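Local coordinates for protein Cyclo(L-leucyl-L-phenylalanyl) synthase (Streptomyces noursei, PDB 3OQV) that joins the amino acids of two aminoacyl-tRNAs, phenylalanyl and leucyl, into a cyclodipeptide without ATP, an intermediate in the biosynthesis of the antibacterial albonoursin, at residues V49-W54 with V228-Q233; Y66-I71 with V116-E121; M152-V157 with E170-G175; D188-F193 with R220-Q225. All blocks are in the same frame, centred on the assembly; numbering follows the deposited sequence.

All four contacts belong to one Rossmann-fold chain with a parallel five-stranded sheet. Interactions 1 and 2 both reach that sheet, at its two outermost strands, 225-229 and 114-118; helix 45-58 of the first runs on into strand 59-67 of the second. Interactions 3 and 4 share helix 169-193, one near its start and the other near its end. Interaction 3 is buried helix packing and interaction 1 partly buried helix-on-sheet packing, both largely apolar, without hydrogen bonds between the segments; interaction 2, at strand ends, is rich in hydrogen bonds; interaction 4, at the surface, has one side-chain hydrogen bond between its segments. Arg-117 of interaction 2 also packs on Phe-193 of interaction 4.

Interaction 1. Residues V49-W54 with V228-Q233; sequences VMLLQW and VVVRPQ
The CA atoms of Met-50 and Pro-232 lie 8.2 Å apart and those of Leu-51 and Val-230 8.1 Å apart, as helix 45-58 lies against the end of strand 225-229 and the turn into helix 232-238. Side chains fill the interval. Val-230 is the middle of the contact: its CG1 meets Leu-51 CD1 at 4.0 Å, the two side chains crossing obliquely, while its CG2 stands over one face of the Trp-54 indole, 4.1 Å from CZ3. Trp-54 and Val-230 reach toward each other tip to tip. With CG anti to the backbone N (chi1 -179°), the Trp-54 ring is carried out from the helix, and its six-membered ring also brings CH2 to 4.2 Å from Val-228 CG1. At the other end of the contact Met-50, bent at chi2 and chi3, carries its CE methyl to 3.5 Å from Pro-232 O. Leu-235 of helix 232-238 also touches Met-50, Trp-54 and Val-230, and Cys-201 of strand 198-202 touches both Trp-54 and Val-230. This is the helix-on-sheet layer of a Rossmann fold, here at the outermost strand 225-229, whose neighbour 198-202 carries the specificity residue Leu-200 and Tyr-202, a probable substrate-binding residue. With hydrocarbon groups doing nearly all the touching, and Pro-232 O the polar atom met by Met-50 CE, the contact depends on shape and on the exclusion of water.

Interaction 2. Residues Y66-I71 with V116-E121; sequences YVDTHI and VRSLSE. With PO4 (phosphate ion), chain D.
Tyr-66 and Ser-118 form a parallel bridge at the C-terminal ends of strands 59-67 and 114-118, where a Rossmann sheet commonly places its binding site. The bridge is held by Tyr-66 N to Arg-117 O (3.1 Å) and by Leu-119 N to Tyr-66 O (2.9 Å). Both side chains of the pair lie on the same face of the sheet, and Ser-118 CB makes a CH-pi contact over the tyrosine ring, 3.9 Å from its centroid; the phenol OH is bonded to Arg-97. Just beyond the bridge, strand 114-118 turns into helix 119-122, with Ser-118 as N-cap: its OG accepts from Glu-121 N at 3.0 Å. Asp-68 grips this helix start with both carboxylate oxygens, each through its syn lone pair. OD1 takes Ser-120 N at 3.0 Å, with an N-H...O angle of 157°, and OD2 takes the hydroxyl Ser-120 OG at 2.7 Å. An alanine in place of Asp-68 would probably leave Ser-120 N and OG without these acceptors and the first turn of the helix less firmly tied to the strand end. The helix start is likely to suit the negative charge. Leu-119 CD2 packs on Val-67 CG1, the two side chains side by side, and Val-67 lines the pocket occupied by dithiane diol, next to Glu-182 and Tyr-178. His-70 NE2 donates to phosphate O1 at 2.6 Å, near the plane of the imidazole; Gln-123 also binds this ion, probably from the crystallisation liquor, while His-70 ND1 bonds to Glu-73.

Interaction 3. Residues M152-V157 with E170-G175; sequences MVRAVV and EHLRAG
Val-153 meets Gly-175 where two helices, 143-158 and 169-193, cross at 111° with their local axes 9.0 Å apart. It is helix-helix packing within the Rossmann-fold domain, and a glycine at the crossing brings the backbones close: the CA atoms of Val-153 and Gly-175 are 5.1 Å apart. Val-153 spreads its two methyls over the second helix. CG1, anti to the backbone N (chi1 169°), lies 3.6 Å from Leu-172 O, and CG2 sits against the carbonyl of Gly-175. A CB on Gly-175 would come too close to Val-153 CG1 and lie tight against Val-157 CG2, and Val-153 further touches Val-179, a probable substrate-binding residue one turn on. Arg-154 starts out away from the second helix, yet its long chain returns so that Leu-172 CD2 lies over one face of the guanidinium at the exposed rim of the contact. Val-156 turns toward the other helix too, and also touches Val-179 and Pro-207 of helix 207-212. One turn after Val-153 comes Val-157, buried, whose side chain crosses that of His-171 at about a right angle. The imidazole of His-171 points on to Asp-78, to which its NE2 is hydrogen-bonded. Val-157 CG1 rests 4.1 Å from His-171 CB, and CG2 lies 3.5 Å from His-171 O, an oxygen already accepting from Gly-175 N within its own helix.

Interaction 4. Residues D188-F193 with R220-Q225; sequences DSPGVF and RAAEGQ
Ser-189 N, near the C-terminal end of helix 169-193, is bound by the side chain of Gln-225, the residue that opens strand 225-229. The bond to OE1 is 2.8 Å long and nearly along the C=O axis, with a C=O...N angle of 171°. A bend at chi2 (69°) turns Gln-225 CD toward the helix, and OE1 also lies 3.2 Å from Ser-189 CB and 3.5 Å from Pro-190 CD. An alanine in place of Gln-225 would probably leave Ser-189 N without this acceptor just before the kink at Pro-190 and Gly-191. The packing is equally close at Pro-190, whose CG rests 3.5 Å from Glu-223 O, against the type II turn from Ala-222 to Gln-225, and at Ala-222, whose CB abuts Asp-188 OD1 at 3.1 Å. That oxygen also accepts from Gly-191 N in an Asx motif, met from above the carboxylate plane; OD2 forms a salt bridge with Arg-134. On the loose side the exposed Glu-223 side chain heads away from the helix. One hydrogen bond between the segments, flanked by carbon-to-oxygen packing, thus joins the helix to the loop beside the specificity residue Leu-200, and a backbone bond of Ala-222 with Ala-187 is a second tie.

Interaction 1. Residues V49-W54 with V228-Q233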
loop_
_atom_site.group_PDB
_atom_site.type_symbol
_atom_site.label_atom_id
_atom_site.label_comp_id
_atom_site.label_asym_id
_atom_site.label_seq_id
_atom_site.Cartn_x
_atom_site.Cartn_y
_atom_site.Cartn_z
ATOM N N VAL A 49 8.639 10.674 8.573
ATOM C CA VAL A 49 8.517 12.088 8.903
ATOM C C VAL A 49 8.790 12.980 7.695
ATOM O O VAL A 49 8.008 13.886 7.400
ATOM C CB VAL A 49 9.439 12.477 10.074
ATOM C CG1 VAL A 49 9.490 13.984 10.240
ATOM C CG2 VAL A 49 8.945 11.822 11.367
ATOM N N MET A 50 9.877 12.703 6.978
ATOM C CA MET A 50 10.226 13.507 5.807
ATOM C C MET A 50 9.144 13.421 4.730
ATOM O O MET A 50 8.820 14.416 4.083
ATOM C CB MET A 50 11.580 13.081 5.235
ATOM C CG MET A 50 12.781 13.655 5.984
ATOM S SD MET A 50 14.006 14.371 4.865
ATOM C CE MET A 50 14.215 13.027 3.685
ATOM N N LEU A 51 8.597 12.226 4.537
ATOM C CA LEU A 51 7.561 12.017 3.539
ATOM C C LEU A 51 6.257 12.731 3.909
ATOM O O LEU A 51 5.623 13.369 3.061
ATOM C CB LEU A 51 7.318 10.521 3.323
ATOM C CG LEU A 51 6.211 10.162 2.329
ATOM C CD1 LEU A 51 6.399 10.891 0.992
ATOM C CD2 LEU A 51 6.142 8.647 2.139
ATOM N N LEU A 52 5.853 12.608 5.169
ATOM C CA LEU A 52 4.702 13.342 5.680
ATOM C C LEU A 52 4.847 14.850 5.483
ATOM O O LEU A 52 3.893 15.529 5.090
ATOM C CB LEU A 52 4.473 13.028 7.161
ATOM C CG LEU A 52 3.950 11.629 7.478
ATOM C CD1 LEU A 52 3.874 11.396 8.989
ATOM C CD2 LEU A 52 2.586 11.426 6.822
ATOM N N GLN A 53 6.039 15.373 5.761
ATOM C CA GLN A 53 6.282 16.802 5.634
ATOM C C GLN A 53 6.218 17.205 4.166
ATOM O O GLN A 53 5.594 18.201 3.804
ATOM C CB GLN A 53 7.654 17.158 6.207
ATOM C CG GLN A 53 7.735 17.079 7.721
ATOM C CD GLN A 53 9.143 17.315 8.236
ATOM O OE1 GLN A 53 10.094 16.662 7.803
ATOM N NE2 GLN A 53 9.282 18.251 9.169
ATOM N N TRP A 54 6.874 16.416 3.328
ATOM C CA TRP A 54 6.853 16.641 1.895
ATOM C C TRP A 54 5.423 16.712 1.372
ATOM O O TRP A 54 5.080 17.620 0.615
ATOM C CB TRP A 54 7.615 15.525 1.186
ATOM C CG TRP A 54 7.660 15.680 -0.301
ATOM C CD1 TRP A 54 8.531 16.446 -1.023
ATOM C CD2 TRP A 54 6.830 15.009 -1.256
ATOM N NE1 TRP A 54 8.279 16.306 -2.370
ATOM C CE2 TRP A 54 7.229 15.442 -2.536
ATOM C CE3 TRP A 54 5.778 14.093 -1.149
ATOM C CZ2 TRP A 54 6.615 14.985 -3.703
ATOM C CZ3 TRP A 54 5.166 13.651 -2.306
ATOM C CH2 TRP A 54 5.603 14.075 -3.566
ATOM N N VAL A 228 3.726 8.804 -8.113
ATOM C CA VAL A 228 4.876 9.695 -8.025
ATOM C C VAL A 228 5.959 9.028 -7.196
ATOM O O VAL A 228 5.702 8.604 -6.059
ATOM C CB VAL A 228 4.492 11.051 -7.422
ATOM C CG1 VAL A 228 5.721 11.871 -7.084
ATOM C CG2 VAL A 228 3.617 11.836 -8.426
ATOM N N VAL A 229 7.111 8.786 -7.818
ATOM C CA VAL A 229 8.209 8.116 -7.117
ATOM C C VAL A 229 8.837 9.062 -6.101
ATOM O O VAL A 229 9.035 10.239 -6.378
ATOM C CB VAL A 229 9.284 7.550 -8.079
ATOM C CG1 VAL A 229 9.962 8.671 -8.884
ATOM C CG2 VAL A 229 10.317 6.733 -7.293
ATOM N N VAL A 230 9.038 8.577 -4.885
ATOM C CA VAL A 230 9.631 9.417 -3.860
ATOM C C VAL A 230 11.007 8.861 -3.507
ATOM O O VAL A 230 11.129 7.699 -3.137
ATOM C CB VAL A 230 8.718 9.484 -2.615
ATOM C CG1 VAL A 230 9.465 10.078 -1.451
ATOM C CG2 VAL A 230 7.464 10.308 -2.930
ATOM N N ARG A 231 12.047 9.662 -3.715
ATOM C CA ARG A 231 13.407 9.205 -3.441
ATOM C C ARG A 231 13.985 9.975 -2.257
ATOM O O ARG A 231 13.933 11.207 -2.228
ATOM C CB ARG A 231 14.287 9.367 -4.688
ATOM C CG ARG A 231 13.758 8.647 -5.938
ATOM C CD ARG A 231 14.783 8.690 -7.076
ATOM N NE ARG A 231 14.279 8.126 -8.329
ATOM C CZ ARG A 231 13.797 8.859 -9.333
ATOM N NH1 ARG A 231 13.700 10.172 -9.200
ATOM N NH2 ARG A 231 13.400 8.283 -10.463
ATOM N N PRO A 232 14.442 9.249 -1.223
ATOM C CA PRO A 232 14.737 9.893 0.053
ATOM C C PRO A 232 15.729 11.041 -0.072
ATOM O O PRO A 232 15.611 12.046 0.635
ATOM C CB PRO A 232 15.333 8.752 0.878
ATOM C CG PRO A 232 14.571 7.548 0.404
ATOM C CD PRO A 232 14.324 7.784 -1.082
ATOM N N GLN A 233 16.693 10.909 -0.973
ATOM C CA GLN A 233 17.682 11.964 -1.135
ATOM C C GLN A 233 17.110 13.171 -1.875
ATOM O O GLN A 233 17.560 14.300 -1.682
ATOM C CB GLN A 233 18.938 11.430 -1.823
ATOM C CG GLN A 233 19.824 10.603 -0.894
ATOM C CD GLN A 233 20.194 11.347 0.387
ATOM O OE1 GLN A 233 20.836 12.403 0.346
ATOM N NE2 GLN A 233 19.800 10.792 1.532
#

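Interaction 2. Residues Y66-I71 with V116-E121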
loop_
_atom_site.group_PDB
_atom_site.type_symbol
_atom_site.label_atom_id
_atom_site.label_comp_id
_atom_site.label_asym_id
_atom_site.label_seq_id
_atom_site.Cartn_x
_atom_site.Cartn_y
_atom_site.Cartn_z
ATOM N N TYR A 66 -2.112 2.042 6.254
ATOM C CA TYR A 66 -1.212 0.951 6.552
ATOM C C TYR A 66 -1.884 -0.407 6.335
ATOM O O TYR A 66 -3.077 -0.578 6.592
ATOM C CB TYR A 66 -0.624 1.095 7.957
ATOM C CG TYR A 66 -1.618 0.967 9.082
ATOM C CD1 TYR A 66 -1.800 -0.256 9.726
ATOM C CD2 TYR A 66 -2.282 2.082 9.583
ATOM C CE1 TYR A 66 -2.667 -0.388 10.791
ATOM C CE2 TYR A 66 -3.149 1.963 10.685
ATOM C CZ TYR A 66 -3.327 0.719 11.274
ATOM O OH TYR A 66 -4.177 0.555 12.347
ATOM N N VAL A 67 -1.157 -1.311 5.695
ATOM C CA VAL A 67 -1.768 -2.532 5.178
ATOM C C VAL A 67 -1.685 -3.632 6.232
ATOM O O VAL A 67 -0.617 -4.187 6.487
ATOM C CB VAL A 67 -1.075 -2.995 3.900
ATOM C CG1 VAL A 67 -1.817 -4.198 3.312
ATOM C CG2 VAL A 67 -1.031 -1.853 2.899
ATOM N N ASP A 68 -2.818 -3.921 6.854
ATOM C CA ASP A 68 -2.872 -4.825 7.993
ATOM C C ASP A 68 -3.548 -6.138 7.605
ATOM O O ASP A 68 -3.692 -7.028 8.433
ATOM C CB ASP A 68 -3.586 -4.167 9.185
ATOM C CG ASP A 68 -5.018 -3.745 8.866
ATOM O OD1 ASP A 68 -5.316 -3.388 7.704
ATOM O OD2 ASP A 68 -5.845 -3.730 9.802
ATOM N N THR A 69 -3.871 -6.290 6.322
ATOM C CA THR A 69 -4.770 -7.355 5.877
ATOM C C THR A 69 -4.004 -8.471 5.175
ATOM O O THR A 69 -3.076 -8.202 4.400
ATOM C CB THR A 69 -5.839 -6.809 4.908
ATOM O OG1 THR A 69 -5.218 -5.931 3.963
ATOM C CG2 THR A 69 -6.896 -6.035 5.679
ATOM N N HIS A 70 -4.413 -9.715 5.426
ATOM C CA HIS A 70 -3.957 -10.874 4.648
ATOM C C HIS A 70 -2.518 -11.290 4.942
ATOM O O HIS A 70 -1.990 -12.197 4.301
ATOM C CB HIS A 70 -4.144 -10.634 3.142
ATOM C CG HIS A 70 -5.580 -10.500 2.727
ATOM N ND1 HIS A 70 -6.513 -11.489 2.954
ATOM C CD2 HIS A 70 -6.257 -9.467 2.165
ATOM C CE1 HIS A 70 -7.695 -11.087 2.518
ATOM N NE2 HIS A 70 -7.566 -9.864 2.032
ATOM N N ILE A 71 -1.872 -10.614 5.890
ATOM C CA ILE A 71 -0.480 -10.915 6.219
ATOM C C ILE A 71 -0.351 -12.310 6.804
ATOM O O ILE A 71 0.605 -13.027 6.514
ATOM C CB ILE A 71 0.119 -9.899 7.214
ATOM C CG1 ILE A 71 0.051 -8.474 6.647
ATOM C CG2 ILE A 71 1.565 -10.269 7.543
ATOM C CD1 ILE A 71 0.188 -7.388 7.720
ATOM N N VAL A 116 -5.297 8.905 8.722
ATOM C CA VAL A 116 -4.530 7.668 8.828
ATOM C C VAL A 116 -5.460 6.536 9.211
ATOM O O VAL A 116 -6.130 6.605 10.240
ATOM C CB VAL A 116 -3.439 7.788 9.894
ATOM C CG1 VAL A 116 -2.640 6.500 10.002
ATOM C CG2 VAL A 116 -2.537 8.983 9.607
ATOM N N ARG A 117 -5.557 5.531 8.349
ATOM C CA ARG A 117 -6.439 4.396 8.590
ATOM C C ARG A 117 -5.727 3.105 8.218
ATOM O O ARG A 117 -4.832 3.110 7.367
ATOM C CB ARG A 117 -7.729 4.540 7.776
ATOM C CG ARG A 117 -8.598 5.731 8.195
ATOM C CD ARG A 117 -9.854 5.813 7.347
ATOM N NE ARG A 117 -9.551 6.401 6.054
ATOM C CZ ARG A 117 -10.460 6.759 5.159
ATOM N NH1 ARG A 117 -11.739 6.490 5.372
ATOM N NH2 ARG A 117 -10.073 7.283 4.000
ATOM N N SER A 118 -6.126 1.994 8.838
ATOM C CA SER A 118 -5.741 0.669 8.355
ATOM C C SER A 118 -6.485 0.337 7.064
ATOM O O SER A 118 -7.574 0.851 6.831
ATOM C CB SER A 118 -6.079 -0.389 9.402
ATOM O OG SER A 118 -7.484 -0.434 9.615
ATOM N N LEU A 119 -5.927 -0.558 6.251
ATOM C CA LEU A 119 -6.658 -1.048 5.073
ATOM C C LEU A 119 -7.953 -1.751 5.493
ATOM O O LEU A 119 -9.004 -1.557 4.883
ATOM C CB LEU A 119 -5.791 -1.972 4.214
ATOM C CG LEU A 119 -6.385 -2.467 2.879
ATOM C CD1 LEU A 119 -6.946 -1.312 2.029
ATOM C CD2 LEU A 119 -5.332 -3.220 2.078
ATOM N N SER A 120 -7.902 -2.501 6.588
ATOM C CA SER A 120 -9.088 -3.213 7.035
ATOM C C SER A 120 -10.243 -2.274 7.386
ATOM O O SER A 120 -11.380 -2.552 7.031
ATOM C CB SER A 120 -8.768 -4.189 8.185
ATOM O OG SER A 120 -8.505 -3.488 9.377
ATOM N N GLU A 121 -9.946 -1.104 7.953
ATOM C CA GLU A 121 -10.984 -0.119 8.223
ATOM C C GLU A 121 -11.523 0.466 6.914
ATOM O O GLU A 121 -12.719 0.676 6.755
ATOM C CB GLU A 121 -10.425 1.021 9.076
ATOM C CG GLU A 121 -11.477 2.000 9.552
ATOM C CD GLU A 121 -10.869 3.170 10.301
ATOM O OE1 GLU A 121 -9.725 3.021 10.790
ATOM O OE2 GLU A 121 -11.519 4.243 10.361
HETATM P P PO4 D . -10.976 -9.232 1.658
HETATM O O1 PO4 D . -9.707 -8.414 1.514
HETATM O O2 PO4 D . -10.981 -10.285 0.572
HETATM O O3 PO4 D . -11.033 -9.881 3.021
HETATM O O4 PO4 D . -12.178 -8.331 1.512
#

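Interaction 3. Residues M152-V157 with E170-G175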
loop_
_atom_site.group_PDB
_atom_site.type_symbol
_atom_site.label_atom_id
_atom_site.label_comp_id
_atom_site.label_asym_id
_atom_site.label_seq_id
_atom_site.Cartn_x
_atom_site.Cartn_y
_atom_site.Cartn_z
ATOM N N MET A 152 2.817 -8.252 -9.643
ATOM C CA MET A 152 2.865 -7.661 -8.320
ATOM C C MET A 152 2.819 -8.713 -7.220
ATOM O O MET A 152 3.543 -8.603 -6.240
ATOM C CB MET A 152 1.714 -6.669 -8.115
ATOM C CG MET A 152 1.914 -5.792 -6.895
ATOM S SD MET A 152 0.674 -4.494 -6.778
ATOM C CE MET A 152 0.998 -3.902 -5.124
ATOM N N VAL A 153 1.942 -9.706 -7.374
ATOM C CA VAL A 153 1.907 -10.830 -6.435
ATOM C C VAL A 153 3.293 -11.469 -6.269
ATOM O O VAL A 153 3.758 -11.695 -5.151
ATOM C CB VAL A 153 0.860 -11.894 -6.842
ATOM C CG1 VAL A 153 1.043 -13.173 -6.013
ATOM C CG2 VAL A 153 -0.572 -11.336 -6.678
ATOM N N ARG A 154 3.968 -11.717 -7.381
ATOM C CA ARG A 154 5.290 -12.313 -7.326
ATOM C C ARG A 154 6.287 -11.423 -6.607
ATOM O O ARG A 154 7.100 -11.911 -5.821
ATOM C CB ARG A 154 5.780 -12.669 -8.731
ATOM C CG ARG A 154 4.878 -13.679 -9.417
ATOM C CD ARG A 154 5.523 -14.347 -10.623
ATOM N NE ARG A 154 4.684 -15.460 -11.063
ATOM C CZ ARG A 154 4.849 -16.726 -10.692
ATOM N NH1 ARG A 154 5.911 -17.091 -9.983
ATOM N NH2 ARG A 154 3.983 -17.644 -11.094
ATOM N N ALA A 155 6.204 -10.116 -6.846
ATOM C CA ALA A 155 7.064 -9.173 -6.139
ATOM C C ALA A 155 6.794 -9.174 -4.641
ATOM O O ALA A 155 7.726 -9.154 -3.847
ATOM C CB ALA A 155 6.935 -7.756 -6.721
ATOM N N VAL A 156 5.520 -9.211 -4.251
ATOM C CA VAL A 156 5.171 -9.305 -2.839
ATOM C C VAL A 156 5.734 -10.588 -2.231
ATOM O O VAL A 156 6.346 -10.563 -1.160
ATOM C CB VAL A 156 3.636 -9.294 -2.627
ATOM C CG1 VAL A 156 3.295 -9.642 -1.183
ATOM C CG2 VAL A 156 3.037 -7.941 -3.028
ATOM N N VAL A 157 5.517 -11.709 -2.913
ATOM C CA VAL A 157 5.965 -12.996 -2.403
ATOM C C VAL A 157 7.482 -13.008 -2.277
ATOM O O VAL A 157 8.029 -13.332 -1.222
ATOM C CB VAL A 157 5.524 -14.162 -3.323
ATOM C CG1 VAL A 157 6.258 -15.434 -2.938
ATOM C CG2 VAL A 157 4.015 -14.379 -3.215
ATOM N N GLU A 170 0.370 -21.905 -2.392
ATOM C CA GLU A 170 -0.205 -21.238 -1.218
ATOM C C GLU A 170 0.318 -19.812 -0.996
ATOM O O GLU A 170 -0.424 -18.941 -0.532
ATOM C CB GLU A 170 -0.025 -22.083 0.053
ATOM N N HIS A 171 1.583 -19.574 -1.332
ATOM C CA HIS A 171 2.147 -18.225 -1.284
ATOM C C HIS A 171 1.479 -17.315 -2.305
ATOM O O HIS A 171 1.250 -16.134 -2.036
ATOM C CB HIS A 171 3.652 -18.247 -1.553
ATOM C CG HIS A 171 4.461 -18.780 -0.412
ATOM N ND1 HIS A 171 4.894 -20.088 -0.355
ATOM C CD2 HIS A 171 4.908 -18.186 0.718
ATOM C CE1 HIS A 171 5.550 -20.284 0.774
ATOM N NE2 HIS A 171 5.578 -19.144 1.441
ATOM N N LEU A 172 1.267 -17.847 -3.506
ATOM C CA LEU A 172 0.656 -17.087 -4.587
ATOM C C LEU A 172 -0.785 -16.721 -4.258
ATOM O O LEU A 172 -1.234 -15.619 -4.556
ATOM C CB LEU A 172 0.703 -17.878 -5.895
ATOM C CG LEU A 172 2.114 -18.229 -6.383
ATOM C CD1 LEU A 172 2.037 -19.103 -7.613
ATOM C CD2 LEU A 172 2.929 -16.963 -6.677
ATOM N N ARG A 173 -1.501 -17.653 -3.643
ATOM C CA ARG A 173 -2.873 -17.402 -3.211
ATOM C C ARG A 173 -2.917 -16.332 -2.130
ATOM O O ARG A 173 -3.675 -15.359 -2.236
ATOM C CB ARG A 173 -3.530 -18.690 -2.704
ATOM C CG ARG A 173 -4.942 -18.486 -2.155
ATOM C CD ARG A 173 -5.418 -19.714 -1.395
ATOM N NE ARG A 173 -5.626 -20.855 -2.282
ATOM C CZ ARG A 173 -6.737 -21.067 -2.981
ATOM N NH1 ARG A 173 -7.756 -20.217 -2.894
ATOM N NH2 ARG A 173 -6.833 -22.132 -3.766
ATOM N N ALA A 174 -2.086 -16.500 -1.105
ATOM C CA ALA A 174 -1.907 -15.469 -0.090
ATOM C C ALA A 174 -1.580 -14.114 -0.724
ATOM O O ALA A 174 -2.132 -13.086 -0.326
ATOM C CB ALA A 174 -0.818 -15.873 0.901
ATOM N N GLY A 175 -0.641 -14.111 -1.667
ATOM C CA GLY A 175 -0.195 -12.865 -2.280
ATOM C C GLY A 175 -1.296 -12.229 -3.108
ATOM O O GLY A 175 -1.454 -11.005 -3.132
#

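Interaction 4. Residues D188-F193 with R220-Q225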
loop_
_atom_site.group_PDB
_atom_site.type_symbol
_atom_site.label_atom_id
_atom_site.label_comp_id
_atom_site.label_asym_id
_atom_site.label_seq_id
_atom_site.Cartn_x
_atom_site.Cartn_y
_atom_site.Cartn_z
ATOM N N ASP A 188 -7.693 3.162 -8.416
ATOM C CA ASP A 188 -8.785 4.125 -8.377
ATOM C C ASP A 188 -8.861 4.832 -7.031
ATOM O O ASP A 188 -9.923 4.897 -6.431
ATOM C CB ASP A 188 -10.125 3.445 -8.706
ATOM C CG ASP A 188 -11.212 4.450 -9.123
ATOM O OD1 ASP A 188 -10.979 5.678 -9.034
ATOM O OD2 ASP A 188 -12.318 4.014 -9.484
ATOM N N SER A 189 -7.758 5.448 -6.613
ATOM C CA SER A 189 -7.769 6.329 -5.443
ATOM C C SER A 189 -8.757 7.496 -5.521
ATOM O O SER A 189 -9.336 7.880 -4.501
ATOM C CB SER A 189 -6.361 6.852 -5.139
ATOM O OG SER A 189 -5.671 5.948 -4.279
ATOM N N PRO A 190 -8.960 8.068 -6.727
ATOM C CA PRO A 190 -9.982 9.108 -6.774
ATOM C C PRO A 190 -11.313 8.608 -6.240
ATOM O O PRO A 190 -11.958 9.303 -5.453
ATOM C CB PRO A 190 -10.089 9.456 -8.268
ATOM C CG PRO A 190 -8.729 9.117 -8.826
ATOM C CD PRO A 190 -8.238 7.928 -8.005
ATOM N N GLY A 191 -11.710 7.403 -6.640
ATOM C CA GLY A 191 -12.992 6.857 -6.214
ATOM C C GLY A 191 -12.986 6.370 -4.774
ATOM O O GLY A 191 -13.977 6.506 -4.059
ATOM N N VAL A 192 -11.873 5.787 -4.349
ATOM C CA VAL A 192 -11.738 5.322 -2.966
ATOM C C VAL A 192 -11.804 6.469 -1.940
ATOM O O VAL A 192 -12.391 6.315 -0.852
ATOM C CB VAL A 192 -10.435 4.508 -2.778
ATOM C CG1 VAL A 192 -10.196 4.198 -1.302
ATOM C CG2 VAL A 192 -10.519 3.179 -3.567
ATOM N N PHE A 193 -11.153 7.586 -2.253
ATOM C CA PHE A 193 -10.997 8.675 -1.289
ATOM C C PHE A 193 -11.876 9.871 -1.651
ATOM O O PHE A 193 -11.761 10.932 -1.035
ATOM C CB PHE A 193 -9.524 9.109 -1.174
ATOM C CG PHE A 193 -8.625 8.026 -0.672
ATOM C CD1 PHE A 193 -8.649 7.658 0.672
ATOM C CD2 PHE A 193 -7.847 7.288 -1.556
ATOM C CE1 PHE A 193 -7.858 6.615 1.145
ATOM C CE2 PHE A 193 -7.051 6.240 -1.096
ATOM C CZ PHE A 193 -7.060 5.900 0.254
ATOM N N ARG A 220 -5.994 1.619 -18.592
ATOM C CA ARG A 220 -5.767 2.813 -17.792
ATOM C C ARG A 220 -6.437 2.712 -16.415
ATOM O O ARG A 220 -7.612 2.371 -16.303
ATOM C CB ARG A 220 -6.246 4.055 -18.542
ATOM N N ALA A 221 -5.667 2.998 -15.369
ATOM C CA ALA A 221 -6.223 3.426 -14.087
ATOM C C ALA A 221 -7.270 4.532 -14.250
ATOM O O ALA A 221 -7.411 5.126 -15.331
ATOM C CB ALA A 221 -5.106 3.867 -13.161
ATOM N N ALA A 222 -8.032 4.792 -13.193
ATOM C CA ALA A 222 -9.039 5.862 -13.243
ATOM C C ALA A 222 -8.381 7.180 -13.647
ATOM O O ALA A 222 -7.241 7.435 -13.286
ATOM C CB ALA A 222 -9.726 6.003 -11.880
ATOM N N GLU A 223 -9.086 7.999 -14.426
ATOM C CA GLU A 223 -8.742 9.406 -14.561
ATOM C C GLU A 223 -8.431 10.044 -13.212
ATOM O O GLU A 223 -9.190 9.906 -12.250
ATOM C CB GLU A 223 -9.873 10.180 -15.254
ATOM C CG GLU A 223 -9.786 11.701 -15.114
ATOM C CD GLU A 223 -10.966 12.428 -15.763
ATOM O OE1 GLU A 223 -11.975 11.766 -16.097
ATOM O OE2 GLU A 223 -10.896 13.665 -15.929
ATOM N N GLY A 224 -7.328 10.777 -13.163
ATOM C CA GLY A 224 -6.933 11.476 -11.951
ATOM C C GLY A 224 -5.925 10.668 -11.148
ATOM O O GLY A 224 -5.287 11.193 -10.243
ATOM N N GLN A 225 -5.788 9.385 -11.468
ATOM C CA GLN A 225 -4.846 8.544 -10.720
ATOM C C GLN A 225 -3.430 8.825 -11.202
ATOM O O GLN A 225 -3.165 8.738 -12.388
ATOM C CB GLN A 225 -5.168 7.059 -10.894
ATOM C CG GLN A 225 -4.212 6.135 -10.118
ATOM C CD GLN A 225 -4.393 6.240 -8.614
ATOM O OE1 GLN A 225 -5.446 5.892 -8.082
ATOM N NE2 GLN A 225 -3.376 6.747 -7.923
#